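Local coordinates for sensor protein QseC (PDB 3JZ3) that acts as the membrane sensor histidine kinase of the QseB/QseC two-component system, which activates the flagella regulon, and is represented here by its cytoplasmic kinase segment, at residues B[42-47]-B[87-92]; B[57-62]-B[187-192]; B[98-103]-B[128-133]; B[119-124]-B[146-151]. All coordinates share one frame; numbering follows the deposited sequence.

Contact 1. Residues B[42-47]-B[87-92]; sequences LQLHSG and MDIYHT
Leu44 meets one flat group across this contact, the peptide carbonyl of Asp88. Leu44 CD1 lies 3.6 Å from Asp88 O. No ring takes part, and no hydrogen bond joins the two segments. The rest is contact between branched side chains. Leu44 and Thr92 reach toward each other tip to tip. Thr92 has CG2 anti to its backbone N and OG1 beside that N (chi1 -64°), and this turns both of its branches to the leucine. Thr92 OG1 is 3.7 Å from Leu44 CD1, and Thr92 CG2 is 4.0 Å from Leu44 CD2. The OG1 approach is packing against a methyl.

Segments 42-47 and 87-92 run nearly antiparallel, at 157°, with their axes 11.1 Å apart. Helix 42-61 corresponds to the second helix of the dimerisation and phosphoacceptor hairpin, as in other histidine kinases. Helix 78-95 belongs to the ATP-binding domain, so the contact joins the two domains.

Ile89 crosses Leu44 at about a right angle. Its bond from the backbone does not aim at Leu44, but the end of the chain comes nearer, and Ile89 CD1 rests 3.8 Å from Leu44 CD1. Arg123 of helix 115-131 touches both Leu44 and Ile89. Asp88 makes a long, weak ion pair with Arg123 and packs on Leu44 of the second subunit. Gln43 makes backbone hydrogen bonds to that subunit.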
loop_
_atom_site.group_PDB
_atom_site.type_symbol
_atom_site.label_atom_id
_atom_site.label_comp_id
_atom_site.label_asym_id
_atom_site.label_seq_id
_atom_site.Cartn_x
_atom_site.Cartn_y
_atom_site.Cartn_z
ATOM N N LEU B 42 8.712 10.320 -9.878
ATOM C CA LEU B 42 9.538 9.461 -9.036
ATOM C C LEU B 42 8.808 9.076 -7.748
ATOM O O LEU B 42 8.990 7.972 -7.238
ATOM C CB LEU B 42 10.865 10.150 -8.709
ATOM N N GLN B 43 7.978 9.990 -7.245
ATOM C CA GLN B 43 7.254 9.808 -5.981
ATOM C C GLN B 43 6.191 8.703 -6.033
ATOM O O GLN B 43 5.947 8.025 -5.029
ATOM C CB GLN B 43 6.616 11.129 -5.533
ATOM N N LEU B 44 5.567 8.525 -7.195
ATOM C CA LEU B 44 4.514 7.520 -7.347
ATOM C C LEU B 44 5.064 6.136 -7.729
ATOM O O LEU B 44 4.394 5.120 -7.530
ATOM C CB LEU B 44 3.415 8.017 -8.305
ATOM C CG LEU B 44 3.201 7.584 -9.760
ATOM C CD1 LEU B 44 1.956 8.290 -10.286
ATOM C CD2 LEU B 44 4.391 7.852 -10.676
ATOM N N HIS B 45 6.284 6.111 -8.268
ATOM C CA HIS B 45 7.020 4.864 -8.488
ATOM C C HIS B 45 7.609 4.348 -7.172
ATOM O O HIS B 45 7.639 3.138 -6.928
ATOM C CB HIS B 45 8.129 5.062 -9.527
ATOM N N SER B 46 8.069 5.281 -6.336
ATOM C CA SER B 46 8.645 4.975 -5.025
ATOM C C SER B 46 7.639 4.305 -4.085
ATOM O O SER B 46 7.985 3.354 -3.384
ATOM C CB SER B 46 9.209 6.248 -4.385
ATOM O OG SER B 46 9.537 6.041 -3.022
ATOM N N GLY B 47 6.406 4.809 -4.076
ATOM C CA GLY B 47 5.325 4.223 -3.284
ATOM C C GLY B 47 5.080 2.769 -3.637
ATOM O O GLY B 47 5.009 1.907 -2.756
HETATM N N MSE B 87 -5.291 4.894 -14.806
HETATM C CA MSE B 87 -5.782 6.130 -14.186
HETATM C C MSE B 87 -4.868 6.684 -13.104
HETATM O O MSE B 87 -4.701 7.897 -12.993
HETATM C CB MSE B 87 -7.208 5.957 -13.655
HETATM C CG MSE B 87 -8.291 6.048 -14.728
HETATM SE SE MSE B 87 -8.082 7.585 -15.928
HETATM C CE MSE B 87 -6.694 6.892 -17.095
ATOM N N ASP B 88 -4.281 5.791 -12.314
ATOM C CA ASP B 88 -3.328 6.177 -11.280
ATOM C C ASP B 88 -2.116 6.882 -11.877
ATOM O O ASP B 88 -1.498 7.729 -11.228
ATOM C CB ASP B 88 -2.863 4.944 -10.499
ATOM C CG ASP B 88 -3.903 4.443 -9.511
ATOM O OD1 ASP B 88 -4.761 5.243 -9.074
ATOM O OD2 ASP B 88 -3.852 3.243 -9.161
ATOM N N ILE B 89 -1.809 6.531 -13.124
ATOM C CA ILE B 89 -0.563 6.897 -13.787
ATOM C C ILE B 89 -0.720 8.027 -14.801
ATOM O O ILE B 89 0.177 8.854 -14.949
ATOM C CB ILE B 89 0.052 5.639 -14.479
ATOM C CG1 ILE B 89 0.786 4.766 -13.457
ATOM C CG2 ILE B 89 0.971 6.002 -15.647
ATOM C CD1 ILE B 89 1.953 5.451 -12.762
ATOM N N TYR B 90 -1.863 8.059 -15.478
ATOM C CA TYR B 90 -2.039 8.849 -16.699
ATOM C C TYR B 90 -1.546 10.301 -16.650
ATOM O O TYR B 90 -0.721 10.700 -17.474
ATOM C CB TYR B 90 -3.493 8.793 -17.177
ATOM C CG TYR B 90 -3.727 9.486 -18.498
ATOM C CD1 TYR B 90 -3.300 8.911 -19.696
ATOM C CD2 TYR B 90 -4.378 10.719 -18.552
ATOM C CE1 TYR B 90 -3.512 9.547 -20.915
ATOM C CE2 TYR B 90 -4.596 11.363 -19.763
ATOM C CZ TYR B 90 -4.163 10.771 -20.940
ATOM O OH TYR B 90 -4.377 11.407 -22.141
ATOM N N HIS B 91 -2.052 11.076 -15.691
ATOM C CA HIS B 91 -1.759 12.507 -15.609
ATOM C C HIS B 91 -0.284 12.778 -15.328
ATOM O O HIS B 91 0.324 13.648 -15.955
ATOM C CB HIS B 91 -2.644 13.184 -14.559
ATOM C CG HIS B 91 -2.396 14.653 -14.414
ATOM N ND1 HIS B 91 -2.909 15.586 -15.290
ATOM C CD2 HIS B 91 -1.688 15.351 -13.493
ATOM C CE1 HIS B 91 -2.527 16.795 -14.917
ATOM N NE2 HIS B 91 -1.785 16.680 -13.829
ATOM N N THR B 92 0.279 12.026 -14.387
ATOM C CA THR B 92 1.688 12.144 -14.024
ATOM C C THR B 92 2.595 11.839 -15.220
ATOM O O THR B 92 3.514 12.607 -15.518
ATOM C CB THR B 92 2.028 11.240 -12.818
ATOM O OG1 THR B 92 1.288 11.685 -11.675
ATOM C CG2 THR B 92 3.506 11.290 -12.495
#

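Contact 2. Residues B[57-62]-B[187-192]; sequences QLLTLS and VQRIAK
Leu59 and Thr60 meet Arg189 and Ile190 where two helices cross at 53°, with segment axes 11.0 Å apart. Helix 42-61 probably belongs to the dimerisation and phosphoacceptor hairpin of the kinase. Helix 186-193 belongs to the ATP-binding domain of the GHKL type. It follows the unmodelled residues 157-182, the region that holds the ATP lid in this family. The contact is therefore a second junction between the two domains.

Arg189 and Thr60 cross at about a right angle. Arg189 starts extended, with CG anti to the backbone N (chi1 -173°), and then bends at chi3 (-83°). The bend lays its guanidinium beside Thr60. Thr60 OG1 stands 3.3 Å above one face of that group, offset toward its rim. From there it is 3.4 Å from Arg189 NE, but the angle is too poor for a hydrogen bond. Both polar ends find their stronger partner in Asp56, one turn before Thr60. Arg189 NH1 forms a salt bridge with Asp56 OD1, and Thr60 OG1 is hydrogen-bonded to Asp56 O. Asp56 thus helps to hold both groups in place.

The apolar half of the contact lies deeper. Leu59 points toward helix 186-193 and also crosses Ile190 at about a right angle. Ile190 continues inward to Leu121 of helix 115-131. Leu58 packs on Leu58 of the second subunit.

Leu59 makes its two contacts with different atoms. Leu59 CB lies 4.0 Å from Arg189 CD, and Leu59 CD1 lies 3.9 Å from Ile190 CG1.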
loop_
_atom_site.group_PDB
_atom_site.type_symbol
_atom_site.label_atom_id
_atom_site.label_comp_id
_atom_site.label_asym_id
_atom_site.label_seq_id
_atom_site.Cartn_x
_atom_site.Cartn_y
_atom_site.Cartn_z
ATOM N N GLN B 57 8.622 -9.779 -0.131
ATOM C CA GLN B 57 9.306 -10.486 0.948
ATOM C C GLN B 57 8.322 -11.334 1.749
ATOM O O GLN B 57 8.578 -12.510 2.002
ATOM C CB GLN B 57 10.044 -9.505 1.860
ATOM C CG GLN B 57 10.834 -10.179 2.979
ATOM C CD GLN B 57 11.741 -9.224 3.734
ATOM O OE1 GLN B 57 11.425 -8.045 3.914
ATOM N NE2 GLN B 57 12.879 -9.734 4.182
ATOM N N LEU B 58 7.187 -10.742 2.115
ATOM C CA LEU B 58 6.176 -11.449 2.902
ATOM C C LEU B 58 5.553 -12.634 2.157
ATOM O O LEU B 58 5.228 -13.650 2.772
ATOM C CB LEU B 58 5.092 -10.488 3.399
ATOM C CG LEU B 58 5.506 -9.421 4.418
ATOM C CD1 LEU B 58 4.319 -8.541 4.783
ATOM C CD2 LEU B 58 6.114 -10.038 5.668
ATOM N N LEU B 59 5.399 -12.501 0.837
ATOM C CA LEU B 59 4.907 -13.597 -0.002
ATOM C C LEU B 59 5.865 -14.782 0.016
ATOM O O LEU B 59 5.441 -15.929 0.188
ATOM C CB LEU B 59 4.688 -13.137 -1.448
ATOM C CG LEU B 59 3.368 -12.470 -1.849
ATOM C CD1 LEU B 59 3.472 -11.991 -3.282
ATOM C CD2 LEU B 59 2.180 -13.410 -1.690
ATOM N N THR B 60 7.152 -14.489 -0.165
ATOM C CA THR B 60 8.207 -15.495 -0.167
ATOM C C THR B 60 8.294 -16.224 1.178
ATOM O O THR B 60 8.287 -17.456 1.216
ATOM C CB THR B 60 9.580 -14.863 -0.497
ATOM O OG1 THR B 60 9.447 -13.958 -1.602
ATOM C CG2 THR B 60 10.597 -15.936 -0.848
ATOM N N LEU B 61 8.363 -15.462 2.270
ATOM C CA LEU B 61 8.504 -16.035 3.613
ATOM C C LEU B 61 7.312 -16.897 4.006
ATOM O O LEU B 61 7.477 -17.920 4.673
ATOM C CB LEU B 61 8.731 -14.942 4.663
ATOM C CG LEU B 61 9.967 -14.050 4.530
ATOM C CD1 LEU B 61 9.984 -13.012 5.636
ATOM C CD2 LEU B 61 11.248 -14.868 4.541
ATOM N N SER B 62 6.120 -16.481 3.584
ATOM C CA SER B 62 4.888 -17.231 3.843
ATOM C C SER B 62 4.763 -18.468 2.948
ATOM O O SER B 62 3.875 -19.301 3.155
ATOM C CB SER B 62 3.671 -16.326 3.651
ATOM O OG SER B 62 3.637 -15.799 2.337
ATOM N N VAL B 187 6.411 -9.723 -9.973
ATOM C CA VAL B 187 5.524 -9.908 -11.114
ATOM C C VAL B 187 5.427 -11.397 -11.435
ATOM O O VAL B 187 4.327 -11.934 -11.558
ATOM C CB VAL B 187 6.008 -9.107 -12.348
ATOM C CG1 VAL B 187 5.174 -9.435 -13.579
ATOM C CG2 VAL B 187 5.972 -7.603 -12.058
ATOM N N GLN B 188 6.576 -12.063 -11.531
ATOM C CA GLN B 188 6.616 -13.505 -11.762
ATOM C C GLN B 188 5.960 -14.295 -10.625
ATOM O O GLN B 188 5.267 -15.280 -10.872
ATOM C CB GLN B 188 8.056 -13.983 -11.986
ATOM N N ARG B 189 6.168 -13.845 -9.390
ATOM C CA ARG B 189 5.661 -14.541 -8.206
ATOM C C ARG B 189 4.142 -14.413 -8.065
ATOM O O ARG B 189 3.449 -15.407 -7.828
ATOM C CB ARG B 189 6.375 -14.029 -6.947
ATOM C CG ARG B 189 6.047 -14.785 -5.668
ATOM C CD ARG B 189 6.963 -14.362 -4.513
ATOM N NE ARG B 189 8.253 -15.058 -4.538
ATOM C CZ ARG B 189 9.386 -14.550 -5.021
ATOM N NH1 ARG B 189 9.422 -13.324 -5.531
ATOM N NH2 ARG B 189 10.494 -15.277 -4.991
ATOM N N ILE B 190 3.635 -13.191 -8.205
ATOM C CA ILE B 190 2.198 -12.932 -8.147
ATOM C C ILE B 190 1.479 -13.653 -9.289
ATOM O O ILE B 190 0.449 -14.298 -9.070
ATOM C CB ILE B 190 1.896 -11.414 -8.173
ATOM C CG1 ILE B 190 2.217 -10.791 -6.814
ATOM C CG2 ILE B 190 0.443 -11.142 -8.558
ATOM C CD1 ILE B 190 2.315 -9.276 -6.842
ATOM N N ALA B 191 2.036 -13.547 -10.493
ATOM C CA ALA B 191 1.497 -14.230 -11.664
ATOM C C ALA B 191 1.352 -15.729 -11.412
ATOM O O ALA B 191 0.274 -16.292 -11.617
ATOM C CB ALA B 191 2.374 -13.976 -12.887
ATOM N N LYS B 192 2.435 -16.356 -10.946
ATOM C CA LYS B 192 2.476 -17.799 -10.685
ATOM C C LYS B 192 1.436 -18.210 -9.651
ATOM O O LYS B 192 0.802 -19.254 -9.782
ATOM C CB LYS B 192 3.875 -18.233 -10.231
#

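Contact 3. Residues B[98-103]-B[128-133]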
loop_
_atom_site.group_PDB
_atom_site.type_symbol
_atom_site.label_atom_id
_atom_site.label_comp_id
_atom_site.label_asym_id
_atom_site.label_seq_id
_atom_site.Cartn_x
_atom_site.Cartn_y
_atom_site.Cartn_z
ATOM N N ILE B 98 4.925 11.476 -21.551
ATOM C CA ILE B 98 4.690 10.061 -21.854
ATOM C C ILE B 98 3.188 9.799 -21.967
ATOM O O ILE B 98 2.434 10.046 -21.024
ATOM C CB ILE B 98 5.295 9.118 -20.771
ATOM C CG1 ILE B 98 6.761 9.472 -20.457
ATOM C CG2 ILE B 98 5.132 7.646 -21.167
ATOM C CD1 ILE B 98 7.766 9.154 -21.559
ATOM N N ASP B 99 2.761 9.305 -23.125
ATOM C CA ASP B 99 1.356 8.972 -23.344
ATOM C C ASP B 99 1.075 7.506 -23.043
ATOM O O ASP B 99 1.847 6.627 -23.434
ATOM C CB ASP B 99 0.941 9.308 -24.776
ATOM C CG ASP B 99 0.596 10.773 -24.956
ATOM O OD1 ASP B 99 0.992 11.605 -24.107
ATOM O OD2 ASP B 99 -0.079 11.096 -25.958
ATOM N N VAL B 100 -0.027 7.252 -22.343
ATOM C CA VAL B 100 -0.444 5.885 -22.023
ATOM C C VAL B 100 -1.735 5.538 -22.765
ATOM O O VAL B 100 -2.776 6.165 -22.561
ATOM C CB VAL B 100 -0.611 5.659 -20.498
ATOM C CG1 VAL B 100 -0.962 4.205 -20.204
ATOM C CG2 VAL B 100 0.658 6.050 -19.750
ATOM N N ARG B 101 -1.644 4.540 -23.637
ATOM C CA ARG B 101 -2.766 4.120 -24.460
ATOM C C ARG B 101 -3.300 2.793 -23.958
ATOM O O ARG B 101 -2.568 1.803 -23.901
ATOM C CB ARG B 101 -2.332 3.999 -25.924
ATOM C CG ARG B 101 -3.371 3.380 -26.857
ATOM C CD ARG B 101 -2.787 3.111 -28.245
ATOM N NE ARG B 101 -2.391 4.352 -28.909
ATOM C CZ ARG B 101 -1.308 4.496 -29.669
ATOM N NH1 ARG B 101 -0.481 3.476 -29.874
ATOM N NH2 ARG B 101 -1.045 5.675 -30.218
ATOM N N LEU B 102 -4.580 2.782 -23.596
ATOM C CA LEU B 102 -5.258 1.556 -23.190
ATOM C C LEU B 102 -6.179 1.035 -24.292
ATOM O O LEU B 102 -7.138 1.699 -24.683
ATOM C CB LEU B 102 -6.037 1.764 -21.889
ATOM C CG LEU B 102 -6.820 0.558 -21.362
ATOM C CD1 LEU B 102 -5.890 -0.546 -20.870
ATOM C CD2 LEU B 102 -7.777 0.982 -20.263
ATOM N N THR B 103 -5.864 -0.155 -24.788
ATOM C CA THR B 103 -6.665 -0.828 -25.803
ATOM C C THR B 103 -7.352 -2.034 -25.167
ATOM O O THR B 103 -6.711 -2.832 -24.481
ATOM C CB THR B 103 -5.791 -1.284 -26.996
ATOM O OG1 THR B 103 -5.134 -0.147 -27.571
ATOM C CG2 THR B 103 -6.628 -1.962 -28.065
ATOM N N ASN B 128 7.496 0.456 -14.744
ATOM C CA ASN B 128 8.659 0.043 -15.519
ATOM C C ASN B 128 8.597 0.526 -16.972
ATOM O O ASN B 128 9.609 0.967 -17.527
ATOM C CB ASN B 128 8.826 -1.479 -15.463
ATOM C CG ASN B 128 9.999 -1.976 -16.297
ATOM O OD1 ASN B 128 11.086 -1.395 -16.275
ATOM N ND2 ASN B 128 9.784 -3.061 -17.036
ATOM N N ALA B 129 7.411 0.447 -17.577
ATOM C CA ALA B 129 7.225 0.863 -18.968
ATOM C C ALA B 129 7.303 2.381 -19.140
ATOM O O ALA B 129 7.823 2.864 -20.143
ATOM C CB ALA B 129 5.917 0.328 -19.521
ATOM N N VAL B 130 6.790 3.124 -18.160
ATOM C CA VAL B 130 6.851 4.589 -18.184
ATOM C C VAL B 130 8.279 5.082 -17.904
ATOM O O VAL B 130 8.676 6.167 -18.348
ATOM C CB VAL B 130 5.855 5.206 -17.160
ATOM C CG1 VAL B 130 6.053 6.712 -17.024
ATOM C CG2 VAL B 130 4.420 4.909 -17.567
ATOM N N ARG B 131 9.064 4.208 -17.156
ATOM C CA ARG B 131 10.382 4.681 -16.665
ATOM C C ARG B 131 11.427 4.669 -17.787
ATOM O O ARG B 131 12.207 5.614 -17.932
ATOM C CB ARG B 131 10.827 3.812 -15.479
ATOM C CG ARG B 131 12.244 4.024 -14.993
ATOM C CD ARG B 131 12.603 2.966 -13.967
ATOM N NE ARG B 131 13.889 3.241 -13.326
ATOM C CZ ARG B 131 14.044 4.023 -12.258
ATOM N NH1 ARG B 131 12.991 4.622 -11.697
ATOM N NH2 ARG B 131 15.261 4.208 -11.750
ATOM N N TYR B 132 11.425 3.601 -18.591
ATOM C CA TYR B 132 12.374 3.468 -19.689
ATOM C C TYR B 132 11.797 3.975 -21.013
ATOM O O TYR B 132 12.354 3.721 -22.086
ATOM C CB TYR B 132 12.856 2.018 -19.798
ATOM C CG TYR B 132 13.685 1.584 -18.609
ATOM C CD1 TYR B 132 15.059 1.824 -18.567
ATOM C CD2 TYR B 132 13.095 0.947 -17.518
ATOM C CE1 TYR B 132 15.825 1.435 -17.474
ATOM C CE2 TYR B 132 13.851 0.555 -16.420
ATOM C CZ TYR B 132 15.214 0.801 -16.406
ATOM O OH TYR B 132 15.967 0.413 -15.321
ATOM N N SER B 133 10.684 4.699 -20.925
ATOM C CA SER B 133 10.100 5.364 -22.082
ATOM C C SER B 133 10.767 6.714 -22.294
ATOM O O SER B 133 10.816 7.530 -21.370
ATOM C CB SER B 133 8.592 5.558 -21.902
ATOM O OG SER B 133 7.877 4.395 -22.267
#
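The end of helix 115-131 packs here against strand 99-104, outermost in the sheet within this chain, in the ATP-binding domain, an alpha/beta sandwich of the GHKL type. Segment 128-133 matches part of the N box of histidine kinases by its sequence. Segment 98-103 enters the strand.

Ile98 carries most of the contact and points toward the helix end. It has CG2 anti to the backbone N and CG1 beside that N (chi1 -50°), and both branches are used. On the CG1 branch, Ile98 CD1 sits 3.7 Å from Ser133 CB and 3.5 Å from Ser133 O. On the other branch, Ile98 CG2 lies 4.3 Å from Val130 CG1. The second methyl of Val130 turns to the strand, where Val130 CG2 approaches Val100 CG2 at 4.5 Å, a loose contact.

Tyr132 is the first residue to leave helical backbone angles. Ser133 follows it and folds its hydroxyl back on the last turn. Ser133 OG donates to Ala129 O at 2.6 Å. The C=O...OG angle is 154°, and the donor is tilted 21° from the carbonyl plane. This bond ties the loop residue to the helix, while Ser133 CB stays turned to Ile98.

Helix 78-95 adds Ala93 against Ile98 and Val86 against Val100. Strand 138-143, parallel to strand 99-104 and bonded to it, places Val139 against both Ile98 and Ser133.

Contact 4. Residues B[119-124]-B[146-151]; sequences SLLVRN and DNFIVR
Leu120 O is gripped by two donors from Asn124. Asn124 N binds it at 3.0 Å as part of the helix. Asn124 ND2 binds it at 2.8 Å from the opposite face of the carbonyl plane, with an N-H...O angle of 150°. Asn124 ND2 also bonds to Thr52 of helix 42-61, so the amide links two helices.

Leu121 and Val122, between Leu120 and Asn124, make the contact with strand 147-151. Both meet the far end of the Phe148 ring. Phe148 CG sits between the backbone N and the carbonyl carbon (chi1 68°), and the ring extends toward the helix. Leu121 CD2 lies at the ring edge, near its plane, 4.0 Å from Phe148 CZ. Val122 CG2 comes in obliquely, 3.7 Å from the same Phe148 CZ.

This is the core of the ATP-binding domain, where helix 115-131 lies on the mixed sheet. Trp214 packs against Phe148, Leu81 and Leu82 against Val122, and Ala191 against Leu121.

All three touching side chains are buried and apolar, and no hydrogen bond crosses between the segments. Helix and strand are therefore held here by hydrophobic packing.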
loop_
_atom_site.group_PDB
_atom_site.type_symbol
_atom_site.label_atom_id
_atom_site.label_comp_id
_atom_site.label_asym_id
_atom_site.label_seq_id
_atom_site.Cartn_x
_atom_site.Cartn_y
_atom_site.Cartn_z
ATOM N N SER B 119 -3.187 -5.693 -8.607
ATOM C CA SER B 119 -2.965 -4.268 -8.779
ATOM C C SER B 119 -1.469 -3.952 -8.721
ATOM O O SER B 119 -0.969 -3.162 -9.519
ATOM C CB SER B 119 -3.741 -3.484 -7.718
ATOM O OG SER B 119 -3.448 -2.104 -7.789
ATOM N N LEU B 120 -0.766 -4.591 -7.784
ATOM C CA LEU B 120 0.688 -4.452 -7.648
ATOM C C LEU B 120 1.432 -4.963 -8.873
ATOM O O LEU B 120 2.336 -4.298 -9.370
ATOM C CB LEU B 120 1.196 -5.198 -6.408
ATOM C CG LEU B 120 1.101 -4.520 -5.043
ATOM C CD1 LEU B 120 1.520 -5.500 -3.959
ATOM C CD2 LEU B 120 1.958 -3.259 -4.994
ATOM N N LEU B 121 1.058 -6.155 -9.335
ATOM C CA LEU B 121 1.622 -6.740 -10.550
ATOM C C LEU B 121 1.515 -5.766 -11.721
ATOM O O LEU B 121 2.524 -5.427 -12.346
ATOM C CB LEU B 121 0.908 -8.053 -10.892
ATOM C CG LEU B 121 1.465 -8.915 -12.030
ATOM C CD1 LEU B 121 0.928 -10.328 -11.932
ATOM C CD2 LEU B 121 1.157 -8.326 -13.405
ATOM N N VAL B 122 0.294 -5.314 -12.002
ATOM C CA VAL B 122 0.036 -4.457 -13.158
ATOM C C VAL B 122 0.812 -3.148 -13.046
ATOM O O VAL B 122 1.416 -2.687 -14.015
ATOM C CB VAL B 122 -1.484 -4.181 -13.350
ATOM C CG1 VAL B 122 -1.708 -3.129 -14.419
ATOM C CG2 VAL B 122 -2.217 -5.466 -13.718
ATOM N N ARG B 123 0.805 -2.576 -11.847
ATOM C CA ARG B 123 1.432 -1.288 -11.597
ATOM C C ARG B 123 2.961 -1.315 -11.744
ATOM O O ARG B 123 3.556 -0.350 -12.220
ATOM C CB ARG B 123 1.018 -0.768 -10.225
ATOM C CG ARG B 123 1.355 0.683 -9.994
ATOM C CD ARG B 123 0.464 1.625 -10.782
ATOM N NE ARG B 123 0.866 3.012 -10.569
ATOM C CZ ARG B 123 0.507 3.755 -9.523
ATOM N NH1 ARG B 123 -0.272 3.258 -8.572
ATOM N NH2 ARG B 123 0.932 5.005 -9.431
ATOM N N ASN B 124 3.584 -2.418 -11.343
ATOM C CA ASN B 124 5.015 -2.620 -11.553
ATOM C C ASN B 124 5.400 -2.623 -13.029
ATOM O O ASN B 124 6.381 -1.989 -13.422
ATOM C CB ASN B 124 5.483 -3.914 -10.891
ATOM C CG ASN B 124 5.870 -3.713 -9.448
ATOM O OD1 ASN B 124 6.953 -3.216 -9.149
ATOM N ND2 ASN B 124 4.986 -4.101 -8.538
ATOM N N ASP B 146 -7.094 -13.863 -23.312
ATOM C CA ASP B 146 -6.326 -14.720 -22.408
ATOM C C ASP B 146 -4.949 -14.155 -22.037
ATOM O O ASP B 146 -4.077 -14.888 -21.564
ATOM C CB ASP B 146 -6.185 -16.124 -23.009
ATOM C CG ASP B 146 -5.461 -16.127 -24.347
ATOM O OD1 ASP B 146 -5.163 -15.036 -24.891
ATOM O OD2 ASP B 146 -5.191 -17.235 -24.860
ATOM N N ASN B 147 -4.764 -12.856 -22.261
ATOM C CA ASN B 147 -3.532 -12.164 -21.896
ATOM C C ASN B 147 -3.719 -10.653 -21.877
ATOM O O ASN B 147 -4.637 -10.128 -22.508
ATOM C CB ASN B 147 -2.393 -12.525 -22.856
ATOM C CG ASN B 147 -2.647 -12.040 -24.274
ATOM O OD1 ASN B 147 -2.195 -10.962 -24.665
ATOM N ND2 ASN B 147 -3.384 -12.830 -25.045
ATOM N N PHE B 148 -2.858 -9.958 -21.142
ATOM C CA PHE B 148 -2.682 -8.526 -21.358
ATOM C C PHE B 148 -1.216 -8.208 -21.624
ATOM O O PHE B 148 -0.328 -8.966 -21.230
ATOM C CB PHE B 148 -3.314 -7.652 -20.252
ATOM C CG PHE B 148 -2.644 -7.749 -18.911
ATOM C CD1 PHE B 148 -1.578 -6.912 -18.589
ATOM C CD2 PHE B 148 -3.109 -8.642 -17.951
ATOM C CE1 PHE B 148 -0.961 -6.985 -17.336
ATOM C CE2 PHE B 148 -2.503 -8.724 -16.690
ATOM C CZ PHE B 148 -1.425 -7.896 -16.386
ATOM N N ILE B 149 -0.976 -7.108 -22.330
ATOM C CA ILE B 149 0.373 -6.728 -22.734
ATOM C C ILE B 149 0.663 -5.291 -22.336
ATOM O O ILE B 149 -0.158 -4.399 -22.556
ATOM C CB ILE B 149 0.589 -6.878 -24.269
ATOM C CG1 ILE B 149 0.386 -8.333 -24.719
ATOM C CG2 ILE B 149 1.983 -6.388 -24.675
ATOM C CD1 ILE B 149 0.097 -8.497 -26.218
ATOM N N VAL B 150 1.830 -5.085 -21.733
ATOM C CA VAL B 150 2.362 -3.750 -21.487
ATOM C C VAL B 150 3.622 -3.609 -22.340
ATOM O O VAL B 150 4.516 -4.456 -22.286
ATOM C CB VAL B 150 2.658 -3.510 -19.986
ATOM C CG1 VAL B 150 3.082 -2.066 -19.738
ATOM C CG2 VAL B 150 1.438 -3.856 -19.137
ATOM N N ARG B 151 3.677 -2.544 -23.135
ATOM C CA ARG B 151 4.691 -2.394 -24.174
ATOM C C ARG B 151 5.163 -0.944 -24.282
ATOM O O ARG B 151 4.347 -0.026 -24.367
ATOM C CB ARG B 151 4.110 -2.865 -25.509
ATOM C CG ARG B 151 5.019 -2.710 -26.708
ATOM C CD ARG B 151 4.199 -2.440 -27.960
ATOM N NE ARG B 151 5.009 -2.480 -29.176
ATOM C CZ ARG B 151 5.790 -1.491 -29.604
ATOM N NH1 ARG B 151 5.892 -0.358 -28.915
ATOM N NH2 ARG B 151 6.483 -1.639 -30.725
#

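Overall arrangement
Contacts 1 and 2 lie toward the two ends of helix 42-61, with centres 23 Å apart. Both join it to the ATP-binding domain, and both touch the second subunit. Contacts 3 and 4 lie within that domain and share helix 115-131. Their centres are 12 Å apart, and Ala129 CB meets Val150 CG1 at 3.7 Å. Contact 4 links to contact 2 through Leu121 CD1 and Ile190 CG2, 3.5 Å apart, and to contact 1 through Arg123. Contact 3 meets contact 1 where Ile89 CG2 lies 4.1 Å from Val130 CG2. The predicted phosphoacceptor His11 and residues 157-182 are not modelled, so the catalytic site is incomplete.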